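Local atomic coordinates of phosphoglycerate dehydrogenase (Lactobacillus plantarum, PDB entry 3EVT), a protein that probably catalyses the NAD-dependent oxidation of 3-phosphoglycerate, the entry step of serine biosynthesis, as a D-2-hydroxyacid dehydrogenase. Residues A[189-201]-A[216-230]. Numbering follows the deposited sequence.
Sequences LATANFIVNALPL and QTKQQPMLINIGRGP
Strands 194-197 and 222-225 run parallel, their axes 4.8 Å apart and 14° askew, joined by five backbone hydrogen bonds from Met222 N to Asn193 O through Ile226 N to Asn197 O. On one sheet face CB of Met222 lies 3.8 Å from CD1 of Phe194, and SD of Met222 sits at the edge of the Phe194 ring in a Met-aromatic contact; Met106 and Val110 of helix 93-110 also touch the Phe194 side chain. On the other face Ile195 touches Leu223 with CG2 and, through CD1, the ring of Pro221. With CG anti to the backbone N (chi1 179°), Asn197 donates a hydrogen bond from ND2 to OD1 of Asn225, 2.8 Å away, and Gly227 N donates a second from the opposite face of that amide. Asn225 ND2 in turn donates to Arg228 O (3.0 Å), and a water links Asn197 ND2 to Leu199 O and Arg228 N. A leucine in place of Asn225 would probably leave Asn197 ND2 and Gly227 N without their shared acceptor and Arg228 O without its side-chain donor, letting the turn after the strand shift. Asn197 OD1, accepting from Leu199 N, and Asn225 OD1, from Gly227 N, form Asx turns ending adjacent strands of a Rossmann-type beta-alpha-beta unit.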
loop_
_atom_site.group_PDB
_atom_site.type_symbol
_atom_site.label_atom_id
_atom_site.label_comp_id
_atom_site.label_asym_id
_atom_site.label_seq_id
_atom_site.Cartn_x
_atom_site.Cartn_y
_atom_site.Cartn_z
ATOM N N LEU A 189 -14.019 -13.710 12.276
ATOM C CA LEU A 189 -13.746 -14.890 11.433
ATOM C C LEU A 189 -14.772 -15.165 10.347
ATOM O O LEU A 189 -14.411 -15.716 9.301
ATOM C CB LEU A 189 -13.634 -16.168 12.279
ATOM C CG LEU A 189 -12.401 -16.232 13.144
ATOM C CD1 LEU A 189 -12.638 -17.184 14.307
ATOM C CD2 LEU A 189 -11.159 -16.599 12.290
ATOM N N ALA A 190 -16.051 -14.872 10.618
ATOM C CA ALA A 190 -17.114 -15.044 9.599
ATOM C C ALA A 190 -17.037 -14.010 8.458
ATOM O O ALA A 190 -17.280 -14.340 7.296
ATOM C CB ALA A 190 -18.535 -15.062 10.249
ATOM N N THR A 191 -16.699 -12.769 8.770
ATOM C CA THR A 191 -16.593 -11.748 7.706
ATOM C C THR A 191 -15.170 -11.492 7.114
ATOM O O THR A 191 -15.038 -10.748 6.135
ATOM C CB THR A 191 -17.153 -10.433 8.207
ATOM O OG1 THR A 191 -16.400 -10.043 9.355
ATOM C CG2 THR A 191 -18.646 -10.605 8.644
ATOM N N ALA A 192 -14.109 -12.084 7.690
ATOM C CA ALA A 192 -12.726 -11.915 7.156
ATOM C C ALA A 192 -12.483 -12.300 5.694
ATOM O O ALA A 192 -12.781 -13.415 5.274
ATOM C CB ALA A 192 -11.691 -12.615 8.056
ATOM N N ASN A 193 -11.913 -11.389 4.907
ATOM C CA ASN A 193 -11.358 -11.843 3.652
ATOM C C ASN A 193 -9.890 -12.355 3.798
ATOM O O ASN A 193 -9.468 -13.262 3.069
ATOM C CB ASN A 193 -11.527 -10.782 2.556
ATOM C CG ASN A 193 -12.965 -10.275 2.478
ATOM O OD1 ASN A 193 -13.327 -9.225 3.041
ATOM N ND2 ASN A 193 -13.803 -11.060 1.851
ATOM N N PHE A 194 -9.149 -11.829 4.777
ATOM C CA PHE A 194 -7.736 -12.249 4.989
ATOM C C PHE A 194 -7.499 -12.356 6.486
ATOM O O PHE A 194 -7.933 -11.485 7.287
ATOM C CB PHE A 194 -6.747 -11.197 4.410
ATOM C CG PHE A 194 -6.986 -10.872 2.952
ATOM C CD1 PHE A 194 -6.261 -11.525 1.940
ATOM C CD2 PHE A 194 -7.933 -9.942 2.594
ATOM C CE1 PHE A 194 -6.477 -11.249 0.635
ATOM C CE2 PHE A 194 -8.155 -9.656 1.264
ATOM C CZ PHE A 194 -7.446 -10.321 0.281
ATOM N N ILE A 195 -6.850 -13.440 6.856
ATOM C CA ILE A 195 -6.476 -13.683 8.238
ATOM C C ILE A 195 -4.954 -13.772 8.334
ATOM O O ILE A 195 -4.327 -14.566 7.673
ATOM C CB ILE A 195 -7.076 -14.988 8.763
ATOM C CG1 ILE A 195 -8.621 -14.916 8.701
ATOM C CG2 ILE A 195 -6.497 -15.300 10.149
ATOM C CD1 ILE A 195 -9.375 -16.254 8.934
ATOM N N VAL A 196 -4.382 -12.920 9.163
ATOM C CA VAL A 196 -2.968 -12.857 9.328
ATOM C C VAL A 196 -2.602 -13.269 10.754
ATOM O O VAL A 196 -3.081 -12.697 11.722
ATOM C CB VAL A 196 -2.416 -11.429 8.943
ATOM C CG1 VAL A 196 -0.891 -11.309 9.255
ATOM C CG2 VAL A 196 -2.717 -11.141 7.383
ATOM N N ASN A 197 -1.755 -14.287 10.870
ATOM C CA ASN A 197 -1.159 -14.591 12.157
ATOM C C ASN A 197 0.160 -13.866 12.342
ATOM O O ASN A 197 1.063 -14.104 11.593
ATOM C CB ASN A 197 -0.868 -16.075 12.329
ATOM C CG ASN A 197 -0.231 -16.343 13.682
ATOM O OD1 ASN A 197 -0.694 -15.784 14.664
ATOM N ND2 ASN A 197 0.877 -17.079 13.730
ATOM N N ALA A 198 0.259 -13.004 13.356
ATOM C CA ALA A 198 1.518 -12.389 13.725
ATOM C C ALA A 198 1.782 -12.602 15.230
ATOM O O ALA A 198 2.438 -11.797 15.876
ATOM C CB ALA A 198 1.479 -10.860 13.391
ATOM N N LEU A 199 1.248 -13.661 15.824
ATOM C CA LEU A 199 1.441 -13.893 17.269
ATOM C C LEU A 199 2.774 -14.532 17.626
ATOM O O LEU A 199 3.401 -15.232 16.794
ATOM C CB LEU A 199 0.372 -14.825 17.790
ATOM C CG LEU A 199 -1.032 -14.294 17.721
ATOM C CD1 LEU A 199 -2.020 -15.480 17.833
ATOM C CD2 LEU A 199 -1.252 -13.264 18.797
ATOM N N PRO A 200 3.179 -14.357 18.898
ATOM C CA PRO A 200 4.239 -15.182 19.435
ATOM C C PRO A 200 3.691 -16.584 19.749
ATOM O O PRO A 200 2.456 -16.765 19.979
ATOM C CB PRO A 200 4.604 -14.455 20.736
ATOM C CG PRO A 200 3.276 -14.000 21.239
ATOM C CD PRO A 200 2.555 -13.527 19.959
ATOM N N LEU A 201 4.590 -17.573 19.738
ATOM C CA LEU A 201 4.220 -18.908 20.202
ATOM C C LEU A 201 4.105 -18.972 21.716
ATOM O O LEU A 201 5.048 -18.615 22.439
ATOM C CB LEU A 201 5.219 -19.968 19.764
ATOM C CG LEU A 201 4.811 -21.455 19.733
ATOM C CD1 LEU A 201 3.373 -21.745 19.342
ATOM C CD2 LEU A 201 5.758 -22.148 18.766
ATOM N N GLN A 216 -15.124 -21.777 11.345
ATOM C CA GLN A 216 -15.877 -20.564 11.639
ATOM C C GLN A 216 -15.840 -19.483 10.530
ATOM O O GLN A 216 -16.519 -18.467 10.659
ATOM C CB GLN A 216 -15.398 -19.923 12.949
ATOM C CG GLN A 216 -15.645 -20.746 14.195
ATOM C CD GLN A 216 -14.873 -20.183 15.376
ATOM O OE1 GLN A 216 -15.402 -19.408 16.178
ATOM N NE2 GLN A 216 -13.616 -20.534 15.469
ATOM N N THR A 217 -15.076 -19.703 9.456
ATOM C CA THR A 217 -14.906 -18.682 8.420
ATOM C C THR A 217 -16.026 -18.857 7.429
ATOM O O THR A 217 -16.407 -19.994 7.146
ATOM C CB THR A 217 -13.547 -18.782 7.635
ATOM O OG1 THR A 217 -13.518 -19.951 6.795
ATOM C CG2 THR A 217 -12.352 -18.760 8.539
ATOM N N LYS A 218 -16.511 -17.767 6.854
ATOM C CA LYS A 218 -17.532 -17.898 5.827
ATOM C C LYS A 218 -17.206 -17.228 4.459
ATOM O O LYS A 218 -17.950 -17.393 3.496
ATOM C CB LYS A 218 -18.858 -17.397 6.409
ATOM C CG LYS A 218 -19.138 -17.941 7.807
ATOM C CD LYS A 218 -20.078 -19.159 7.761
ATOM C CE LYS A 218 -20.209 -19.865 9.154
ATOM N NZ LYS A 218 -19.191 -20.986 9.343
ATOM N N GLN A 219 -16.118 -16.461 4.357
ATOM C CA GLN A 219 -15.864 -15.772 3.073
ATOM C C GLN A 219 -14.791 -16.465 2.263
ATOM O O GLN A 219 -14.280 -15.904 1.312
ATOM C CB GLN A 219 -15.414 -14.336 3.279
ATOM C CG GLN A 219 -16.294 -13.529 4.199
ATOM C CD GLN A 219 -17.744 -13.592 3.779
ATOM O OE1 GLN A 219 -18.051 -13.583 2.582
ATOM N NE2 GLN A 219 -18.645 -13.693 4.759
ATOM N N GLN A 220 -14.457 -17.690 2.644
ATOM C CA GLN A 220 -13.320 -18.420 2.079
ATOM C C GLN A 220 -12.041 -17.545 2.036
ATOM O O GLN A 220 -11.472 -17.261 0.946
ATOM C CB GLN A 220 -13.665 -19.026 0.733
ATOM C CG GLN A 220 -15.068 -19.662 0.704
ATOM C CD GLN A 220 -15.417 -20.363 -0.638
ATOM O OE1 GLN A 220 -14.718 -20.237 -1.644
ATOM N NE2 GLN A 220 -16.507 -21.118 -0.627
ATOM N N PRO A 221 -11.575 -17.134 3.229
ATOM C CA PRO A 221 -10.478 -16.142 3.284
ATOM C C PRO A 221 -9.098 -16.725 2.940
ATOM O O PRO A 221 -8.927 -17.931 2.799
ATOM C CB PRO A 221 -10.506 -15.673 4.741
ATOM C CG PRO A 221 -10.865 -16.978 5.472
ATOM C CD PRO A 221 -11.896 -17.684 4.552
ATOM N N MET A 222 -8.119 -15.842 2.768
ATOM C CA MET A 222 -6.747 -16.252 2.547
ATOM C C MET A 222 -6.027 -16.244 3.936
ATOM O O MET A 222 -6.210 -15.315 4.747
ATOM C CB MET A 222 -6.094 -15.289 1.531
ATOM C CG MET A 222 -4.576 -15.486 1.284
ATOM S SD MET A 222 -3.844 -14.340 0.082
ATOM C CE MET A 222 -2.210 -15.076 0.094
ATOM N N LEU A 223 -5.244 -17.284 4.228
ATOM C CA LEU A 223 -4.565 -17.342 5.517
ATOM C C LEU A 223 -3.110 -16.995 5.332
ATOM O O LEU A 223 -2.472 -17.533 4.419
ATOM C CB LEU A 223 -4.684 -18.727 6.176
ATOM C CG LEU A 223 -3.840 -18.854 7.470
ATOM C CD1 LEU A 223 -4.508 -18.085 8.642
ATOM C CD2 LEU A 223 -3.699 -20.314 7.822
ATOM N N ILE A 224 -2.577 -16.102 6.176
ATOM C CA ILE A 224 -1.172 -15.748 6.056
ATOM C C ILE A 224 -0.475 -15.917 7.377
ATOM O O ILE A 224 -0.915 -15.359 8.369
ATOM C CB ILE A 224 -0.979 -14.299 5.539
ATOM C CG1 ILE A 224 -1.607 -14.153 4.129
ATOM C CG2 ILE A 224 0.544 -13.959 5.521
ATOM C CD1 ILE A 224 -2.246 -12.889 3.889
ATOM N N ASN A 225 0.633 -16.653 7.400
ATOM C CA ASN A 225 1.347 -16.881 8.667
ATOM C C ASN A 225 2.720 -16.247 8.677
ATOM O O ASN A 225 3.629 -16.674 7.974
ATOM C CB ASN A 225 1.494 -18.390 9.011
ATOM C CG ASN A 225 1.932 -18.595 10.451
ATOM O OD1 ASN A 225 2.039 -17.624 11.210
ATOM N ND2 ASN A 225 2.169 -19.843 10.845
ATOM N N ILE A 226 2.880 -15.220 9.489
ATOM C CA ILE A 226 4.177 -14.598 9.660
ATOM C C ILE A 226 4.437 -14.626 11.168
ATOM O O ILE A 226 5.191 -13.833 11.685
ATOM C CB ILE A 226 4.189 -13.143 9.139
ATOM C CG1 ILE A 226 2.943 -12.395 9.621
ATOM C CG2 ILE A 226 4.285 -13.092 7.605
ATOM C CD1 ILE A 226 3.143 -10.920 9.787
ATOM N N GLY A 227 3.772 -15.529 11.885
ATOM C CA GLY A 227 3.992 -15.681 13.331
ATOM C C GLY A 227 5.048 -16.752 13.434
ATOM O O GLY A 227 6.184 -16.516 13.008
ATOM N N ARG A 228 4.670 -17.924 13.958
ATOM C CA ARG A 228 5.559 -19.091 14.054
ATOM C C ARG A 228 4.906 -20.288 13.427
ATOM O O ARG A 228 3.683 -20.399 13.384
ATOM C CB ARG A 228 5.832 -19.452 15.514
ATOM C CG ARG A 228 5.816 -18.286 16.425
ATOM C CD ARG A 228 7.207 -18.018 16.917
ATOM N NE ARG A 228 8.026 -17.570 15.816
ATOM C CZ ARG A 228 9.173 -18.132 15.448
ATOM N NH1 ARG A 228 9.665 -19.174 16.119
ATOM N NH2 ARG A 228 9.833 -17.632 14.407
ATOM N N GLY A 229 5.716 -21.203 12.925
ATOM C CA GLY A 229 5.198 -22.375 12.243
ATOM C C GLY A 229 4.064 -23.101 12.941
ATOM O O GLY A 229 2.978 -23.240 12.375
ATOM N N PRO A 230 4.309 -23.569 14.185
ATOM C CA PRO A 230 3.330 -24.402 14.935
ATOM C C PRO A 230 2.018 -23.708 15.339
ATOM O O PRO A 230 1.217 -24.318 16.019
ATOM C CB PRO A 230 4.094 -24.817 16.211
ATOM C CG PRO A 230 5.588 -24.455 15.934
ATOM C CD PRO A 230 5.551 -23.315 14.953
HETATM O O HOH W 1 -14.256 -15.597 6.532
HETATM O O HOH W 2 -12.748 -13.785 1.252
HETATM O O HOH W 3 2.526 -17.822 16.131
#